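Response regulator aspartate phosphatase I (Bacillus subtilis subsp. subtilis, PDB 4I1A) dephosphorylates the sporulation phosphotransferase Spo0F and triggers expression, excision and transfer of the mobile element ICEBs1 by inactivating its repressor ImmR. Local coordinates at residues Y112-R116 against K117-S121; A169-I172 against F173-Y176. All coordinates share one frame; numbering follows the deposited sequence.

Contact 1: residues Y112-R116 against K117-S121; sequences YEFRR and KELIS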
ATOM      1  N   TYR A 112       5.105  22.280   2.228  1.00 87.12           N
ATOM      2  CA  TYR A 112       4.047  23.012   2.903  1.00 87.52           C
ATOM      3  C   TYR A 112       2.707  22.754   2.226  1.00 90.57           C
ATOM      4  O   TYR A 112       1.746  22.338   2.875  1.00 88.91           O
ATOM      5  CB  TYR A 112       4.388  24.503   2.885  1.00 87.99           C
ATOM      6  CG  TYR A 112       3.267  25.447   3.234  1.00 94.00           C
ATOM      7  CD1 TYR A 112       2.765  25.510   4.526  1.00101.47           C
ATOM      8  CD2 TYR A 112       2.739  26.312   2.282  1.00 94.87           C
ATOM      9  CE1 TYR A 112       1.752  26.390   4.857  1.00108.27           C
ATOM     10  CE2 TYR A 112       1.724  27.197   2.602  1.00 99.50           C
ATOM     11  CZ  TYR A 112       1.234  27.232   3.892  1.00107.05           C
ATOM     12  OH  TYR A 112       0.224  28.109   4.227  1.00106.06           O
ATOM     13  N   GLU A 113       2.653  22.984   0.917  1.00 86.08           N
ATOM     14  CA  GLU A 113       1.415  22.785   0.168  1.00 89.76           C
ATOM     15  C   GLU A 113       0.999  21.319   0.115  1.00 84.24           C
ATOM     16  O   GLU A 113      -0.186  21.007  -0.002  1.00 84.40           O
ATOM     17  CB  GLU A 113       1.536  23.348  -1.251  1.00 91.72           C
ATOM     18  CG  GLU A 113       1.774  24.846  -1.315  1.00 97.14           C
ATOM     19  CD  GLU A 113       0.526  25.664  -1.036  1.00101.49           C
ATOM     20  OE1 GLU A 113       0.245  26.590  -1.825  1.00103.54           O
ATOM     21  OE2 GLU A 113      -0.166  25.397  -0.031  1.00105.91           O
ATOM     22  N   PHE A 114       1.974  20.421   0.192  1.00 78.05           N
ATOM     23  CA  PHE A 114       1.662  19.003   0.196  1.00 83.11           C
ATOM     24  C   PHE A 114       0.953  18.646   1.500  1.00 89.10           C
ATOM     25  O   PHE A 114       0.032  17.827   1.516  1.00 85.80           O
ATOM     26  CB  PHE A 114       2.922  18.154   0.006  1.00 80.39           C
ATOM     27  CG  PHE A 114       2.645  16.680  -0.044  1.00 83.65           C
ATOM     28  CD1 PHE A 114       2.004  16.115  -1.140  1.00 88.08           C
ATOM     29  CD2 PHE A 114       2.999  15.858   1.013  1.00 82.09           C
ATOM     30  CE1 PHE A 114       1.731  14.753  -1.187  1.00 87.84           C
ATOM     31  CE2 PHE A 114       2.728  14.494   0.974  1.00 86.77           C
ATOM     32  CZ  PHE A 114       2.094  13.941  -0.131  1.00 87.31           C
ATOM     33  N   ARG A 115       1.386  19.281   2.587  1.00 94.22           N
ATOM     34  CA  ARG A 115       0.778  19.094   3.899  1.00 96.84           C
ATOM     35  C   ARG A 115      -0.711  19.430   3.872  1.00 98.46           C
ATOM     36  O   ARG A 115      -1.542  18.650   4.340  1.00 98.87           O
ATOM     37  CB  ARG A 115       1.501  19.942   4.950  1.00 98.44           C
ATOM     38  CG  ARG A 115       0.865  19.895   6.329  1.00102.93           C
ATOM     39  CD  ARG A 115       0.907  18.492   6.914  1.00102.55           C
ATOM     40  NE  ARG A 115       0.063  18.379   8.098  1.00100.97           N
ATOM     41  CZ  ARG A 115      -1.201  17.970   8.076  1.00102.80           C
ATOM     42  NH1 ARG A 115      -1.770  17.623   6.927  1.00101.64           N
ATOM     43  NH2 ARG A 115      -1.899  17.903   9.203  1.00103.49           N
ATOM     44  N   ARG A 116      -1.049  20.585   3.307  1.00 98.62           N
ATOM     45  CA  ARG A 116      -2.447  20.974   3.166  1.00 98.82           C
ATOM     46  C   ARG A 116      -3.072  20.326   1.936  1.00 90.69           C
ATOM     47  O   ARG A 116      -4.207  20.635   1.570  1.00 89.47           O
ATOM     48  CB  ARG A 116      -2.583  22.495   3.103  1.00108.70           C
ATOM     49  CG  ARG A 116      -1.272  23.233   2.874  1.00111.73           C
ATOM     50  CD  ARG A 116      -1.434  24.732   3.099  1.00115.93           C
ATOM     51  NE  ARG A 116      -2.409  25.327   2.185  1.00118.15           N
ATOM     52  CZ  ARG A 116      -2.853  26.578   2.273  1.00119.34           C
ATOM     53  NH1 ARG A 116      -2.414  27.377   3.239  1.00119.39           N
ATOM     54  NH2 ARG A 116      -3.741  27.032   1.398  1.00116.72           N
ATOM     55  N   LYS A 117      -2.313  19.433   1.305  1.00 93.19           N
ATOM     56  CA  LYS A 117      -2.786  18.625   0.177  1.00 94.78           C
ATOM     57  C   LYS A 117      -3.219  19.436  -1.042  1.00 90.58           C
ATOM     58  O   LYS A 117      -4.045  18.987  -1.841  1.00 89.60           O
ATOM     59  CB  LYS A 117      -3.885  17.652   0.619  1.00103.47           C
ATOM     60  CG  LYS A 117      -3.382  16.566   1.562  1.00105.50           C
ATOM     61  CD  LYS A 117      -2.391  15.651   0.855  1.00107.36           C
ATOM     62  CE  LYS A 117      -1.569  14.845   1.848  1.00106.86           C
ATOM     63  NZ  LYS A 117      -0.745  15.725   2.725  1.00109.25           N
ATOM     64  N   GLU A 118      -2.656  20.631  -1.179  1.00 91.69           N
ATOM     65  CA  GLU A 118      -2.766  21.372  -2.428  1.00 97.50           C
ATOM     66  C   GLU A 118      -1.700  20.841  -3.390  1.00 92.58           C
ATOM     67  O   GLU A 118      -0.605  21.394  -3.495  1.00 91.17           O
ATOM     68  CB  GLU A 118      -2.595  22.872  -2.182  1.00103.27           C
ATOM     69  CG  GLU A 118      -3.707  23.481  -1.344  1.00107.40           C
ATOM     70  CD  GLU A 118      -5.074  23.310  -1.981  1.00114.04           C
ATOM     71  OE1 GLU A 118      -5.931  22.627  -1.378  1.00114.15           O
ATOM     72  OE2 GLU A 118      -5.293  23.863  -3.080  1.00119.03           O
ATOM     73  N   LEU A 119      -2.037  19.755  -4.080  1.00 90.70           N
ATOM     74  CA  LEU A 119      -1.065  18.986  -4.852  1.00 87.68           C
ATOM     75  C   LEU A 119      -0.482  19.739  -6.047  1.00 85.65           C
ATOM     76  O   LEU A 119       0.717  19.617  -6.346  1.00 72.42           O
ATOM     77  CB  LEU A 119      -1.691  17.667  -5.308  1.00 87.26           C
ATOM     78  CG  LEU A 119      -2.239  16.840  -4.144  1.00 90.58           C
ATOM     79  CD1 LEU A 119      -3.019  15.624  -4.636  1.00 95.91           C
ATOM     80  CD2 LEU A 119      -1.105  16.428  -3.209  1.00 74.94           C
ATOM     81  N   ILE A 120      -1.336  20.503  -6.725  1.00 89.01           N
ATOM     82  CA  ILE A 120      -0.909  21.304  -7.866  1.00 91.78           C
ATOM     83  C   ILE A 120       0.126  22.334  -7.417  1.00 88.87           C
ATOM     84  O   ILE A 120       1.162  22.501  -8.065  1.00 82.98           O
ATOM     85  CB  ILE A 120      -2.121  21.974  -8.592  1.00 85.49           C
ATOM     86  CG1 ILE A 120      -2.355  21.328  -9.955  1.00 81.58           C
ATOM     87  CG2 ILE A 120      -1.908  23.466  -8.797  1.00 92.26           C
ATOM     88  CD1 ILE A 120      -2.463  19.823  -9.928  1.00 81.12           C
ATOM     89  N   SER A 121      -0.136  22.987  -6.285  1.00 88.42           N
ATOM     90  CA  SER A 121       0.746  24.038  -5.785  1.00 88.04           C
ATOM     91  C   SER A 121       2.088  23.456  -5.403  1.00 85.47           C
ATOM     92  O   SER A 121       3.132  24.029  -5.713  1.00 92.28           O
ATOM     93  CB  SER A 121       0.126  24.742  -4.580  1.00 89.27           C
ATOM     94  OG  SER A 121      -1.208  25.126  -4.858  1.00 95.16           O
TER

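Contact 2: residues A169-I172 against F173-Y176; sequences ALKI and FREY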
ATOM      1  N   ALA A 169      16.934   9.725  -6.473  1.00 72.46           N
ATOM      2  CA  ALA A 169      17.228   9.813  -5.043  1.00 78.57           C
ATOM      3  C   ALA A 169      17.868   8.525  -4.539  1.00 84.46           C
ATOM      4  O   ALA A 169      18.834   8.560  -3.778  1.00 94.25           O
ATOM      5  CB  ALA A 169      15.964  10.109  -4.253  1.00 76.62           C
ATOM      6  N   LEU A 170      17.311   7.394  -4.964  1.00 79.43           N
ATOM      7  CA  LEU A 170      17.823   6.080  -4.590  1.00 73.40           C
ATOM      8  C   LEU A 170      19.284   5.870  -4.989  1.00 81.83           C
ATOM      9  O   LEU A 170      20.105   5.513  -4.145  1.00 82.87           O
ATOM     10  CB  LEU A 170      16.951   4.972  -5.191  1.00 74.02           C
ATOM     11  CG  LEU A 170      17.455   3.533  -5.000  1.00 78.20           C
ATOM     12  CD1 LEU A 170      17.757   3.238  -3.524  1.00 76.48           C
ATOM     13  CD2 LEU A 170      16.447   2.519  -5.558  1.00 69.93           C
ATOM     14  N   LYS A 171      19.612   6.102  -6.262  1.00 86.87           N
ATOM     15  CA  LYS A 171      20.978   5.881  -6.757  1.00 96.63           C
ATOM     16  C   LYS A 171      22.039   6.683  -5.995  1.00100.10           C
ATOM     17  O   LYS A 171      23.229   6.367  -6.045  1.00101.31           O
ATOM     18  CB  LYS A 171      21.077   6.188  -8.254  1.00106.48           C
ATOM     19  CG  LYS A 171      21.127   4.961  -9.154  1.00110.78           C
ATOM     20  CD  LYS A 171      21.469   5.367 -10.585  1.00112.30           C
ATOM     21  CE  LYS A 171      22.747   6.201 -10.632  1.00114.17           C
ATOM     22  NZ  LYS A 171      23.083   6.689 -12.001  1.00112.47           N
ATOM     23  N   ILE A 172      21.597   7.720  -5.289  1.00 97.60           N
ATOM     24  CA  ILE A 172      22.486   8.528  -4.469  1.00 96.13           C
ATOM     25  C   ILE A 172      22.494   8.032  -3.021  1.00 96.85           C
ATOM     26  O   ILE A 172      23.559   7.842  -2.435  1.00105.78           O
ATOM     27  CB  ILE A 172      22.093  10.028  -4.518  1.00 78.31           C
ATOM     28  CG1 ILE A 172      22.219  10.570  -5.947  1.00 79.40           C
ATOM     29  CG2 ILE A 172      22.949  10.857  -3.564  1.00 77.25           C
ATOM     30  CD1 ILE A 172      21.725  12.003  -6.110  1.00 80.79           C
ATOM     31  N   PHE A 173      21.307   7.817  -2.453  1.00 89.74           N
ATOM     32  CA  PHE A 173      21.178   7.378  -1.057  1.00 88.89           C
ATOM     33  C   PHE A 173      21.910   6.064  -0.745  1.00 92.40           C
ATOM     34  O   PHE A 173      22.445   5.898   0.356  1.00 84.55           O
ATOM     35  CB  PHE A 173      19.703   7.251  -0.657  1.00 79.90           C
ATOM     36  CG  PHE A 173      19.088   8.529  -0.141  1.00 77.89           C
ATOM     37  CD1 PHE A 173      19.736   9.293   0.818  1.00 79.69           C
ATOM     38  CD2 PHE A 173      17.846   8.964  -0.613  1.00 74.66           C
ATOM     39  CE1 PHE A 173      19.164  10.474   1.298  1.00 86.94           C
ATOM     40  CE2 PHE A 173      17.263  10.145  -0.138  1.00 68.59           C
ATOM     41  CZ  PHE A 173      17.919  10.897   0.817  1.00 83.04           C
ATOM     42  N   ARG A 174      21.928   5.144  -1.712  1.00 98.14           N
ATOM     43  CA  ARG A 174      22.582   3.841  -1.553  1.00104.20           C
ATOM     44  C   ARG A 174      24.017   3.942  -1.041  1.00107.32           C
ATOM     45  O   ARG A 174      24.423   3.177  -0.163  1.00108.39           O
ATOM     46  CB  ARG A 174      22.588   3.066  -2.875  1.00105.55           C
ATOM     47  CG  ARG A 174      21.226   2.725  -3.415  1.00103.77           C
ATOM     48  CD  ARG A 174      21.211   1.369  -4.096  1.00109.98           C
ATOM     49  NE  ARG A 174      22.250   1.246  -5.113  1.00115.26           N
ATOM     50  CZ  ARG A 174      22.051   1.422  -6.415  1.00123.21           C
ATOM     51  NH1 ARG A 174      20.842   1.729  -6.872  1.00121.25           N
ATOM     52  NH2 ARG A 174      23.062   1.288  -7.264  1.00130.37           N
ATOM     53  N   GLU A 175      24.775   4.882  -1.601  1.00106.68           N
ATOM     54  CA  GLU A 175      26.183   5.065  -1.260  1.00111.30           C
ATOM     55  C   GLU A 175      26.388   5.429   0.207  1.00120.65           C
ATOM     56  O   GLU A 175      26.933   4.641   0.979  1.00128.95           O
ATOM     57  CB  GLU A 175      26.804   6.144  -2.147  1.00106.03           C
ATOM     58  CG  GLU A 175      26.645   5.883  -3.636  1.00107.99           C
ATOM     59  CD  GLU A 175      27.275   4.571  -4.077  1.00115.08           C
ATOM     60  OE1 GLU A 175      28.513   4.541  -4.276  1.00124.55           O
ATOM     61  OE2 GLU A 175      26.530   3.575  -4.225  1.00107.98           O
ATOM     62  N   TYR A 176      25.955   6.634   0.572  1.00127.57           N
ATOM     63  CA  TYR A 176      26.026   7.119   1.946  1.00124.77           C
ATOM     64  C   TYR A 176      25.410   6.122   2.931  1.00123.00           C
ATOM     65  O   TYR A 176      24.207   6.130   3.175  1.00121.31           O
ATOM     66  CB  TYR A 176      25.326   8.475   2.057  1.00123.18           C
ATOM     67  CG  TYR A 176      25.999   9.597   1.286  1.00131.59           C
ATOM     68  CD1 TYR A 176      25.781   9.766  -0.079  1.00131.31           C
ATOM     69  CD2 TYR A 176      26.842  10.501   1.931  1.00136.21           C
ATOM     70  CE1 TYR A 176      26.395  10.799  -0.783  1.00137.08           C
ATOM     71  CE2 TYR A 176      27.455  11.534   1.238  1.00140.46           C
ATOM     72  CZ  TYR A 176      27.231  11.678  -0.117  1.00141.24           C
ATOM     73  OH  TYR A 176      27.843  12.707  -0.802  1.00143.79           O
TER

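Contact 1: residues Y112-R116 against K117-S121
A Schellman motif ends helix 102-115 here, with Lys117, at positive phi (61°), as its C-prime residue. Two backbone bonds define it: Glu118 N reaches back to Glu113 O at 2.8 Å, while Lys117 N makes a weak bond to Phe114 O at 2.9 Å. Glu118 then serves both as the centre of an inverse gamma turn and as the N-cap residue of helix 119-129, so that only Arg116 to Glu118 separate the two helices.

The Lys117 side chain folds back over the end it has just left. Bends at chi2 (-65°) and chi4 carry its ammonium group to Phe114 O, where NZ forms a hydrogen bond at a short 2.5 Å, a length that is doubtful in detail, and is tilted 29° out of the carbonyl plane. The same nitrogen stands over one face of the Phe114 ring, 4.2 Å from its centroid, a cation-pi contact displaced toward the rim. Phe114 O thus accepts from the Lys117 ammonium and, weakly, from the Lys117 backbone N-H. Leu119 CD2 meets the ring obliquely, 3.7 Å from Phe114 CD1.

Glu113, its chain bent at chi2, lays OE1 against Ser121 CB at 3.3 Å, a van der Waals contact. Its OE2 makes a salt bridge with Arg116 NE at 3.2 Å; OE2 sits far off the plane of the guanidinium, and no N-H is aimed at it, which leaves attraction between charges.

Although the turn lies at the surface, helix 139-155 packs against it: Phe114 meets the Tyr151 ring at a steep angle and touches Val152, and Lys117 and Leu119 both rest on Tyr155.

Contact 2: residues A169-I172 against F173-Y176
This is a local contact between residues three and four apart at the C-terminal end of helix 159-173, where the last turn runs out into the loop before helix 180-196. The backbone gives the first evidence. Phe173 N bonds to Ala169 O at 2.9 Å with an N-H...O angle of 167°, and Arg174 N bonds to Leu170 O at 3.1 Å with an angle of 164°, both regular alpha-helical bonds. Ala169 O also accepts from Ile172 N. One residue further the pattern changes: Glu175 N makes only a weak bond, to Ile172 O, with an N-H...O angle of 138° and a three-residue spacing.

Arg174 runs back along the helix, its aliphatic part lying against Leu170, with CG 3.5 Å from Leu170 CD1. Bends at chi2 and chi3 then turn its guanidinium so that one face lies over Lys171 CA, while Leu170 CG is at its edge. NH1 comes no nearer to Lys171 than 4.0 Å, at CG, so the two cationic residues meet through the lysine's aliphatic chain.

Phe173 meets the preceding turn obliquely, with CD2 3.3 Å from Ala169 O and 4.3 Å from Ala169 CB. Beyond the helix, the Tyr176 ring directs its edge at Ile172 O, which lies in the ring plane 3.8 Å from CD1.

Phe173 packs on Cys186 of helix 180-196 and Ala143 of helix 139-155, while Tyr176 rests on Ile140. Such packing of a helix end between its predecessor and successor is characteristic of the tetratricopeptide repeat superhelix; this turn falls within predicted TPR 2.

In the modelled chain, which begins at residue 101, helix 102-115 comes first, and contact 1 ends it and opens helix 119-129 through a turn of a few residues. The chain then passes along helices 139-155 and 159-173 before contact 2 marks the end of the latter and the start of the connection to helix 180-196. The contacts are in series: each is a local turn, and neither encloses or crosses the other. The centres of contact 1 and contact 2 lie about 26 Å apart. The nearest atoms of contact 1 and contact 2 are about 15 Å apart, so they do not touch. Helix 139-155 is their shared neighbour, receiving contact 1 around Tyr151 to Tyr155 and contact 2 around Glu139 to Phe146.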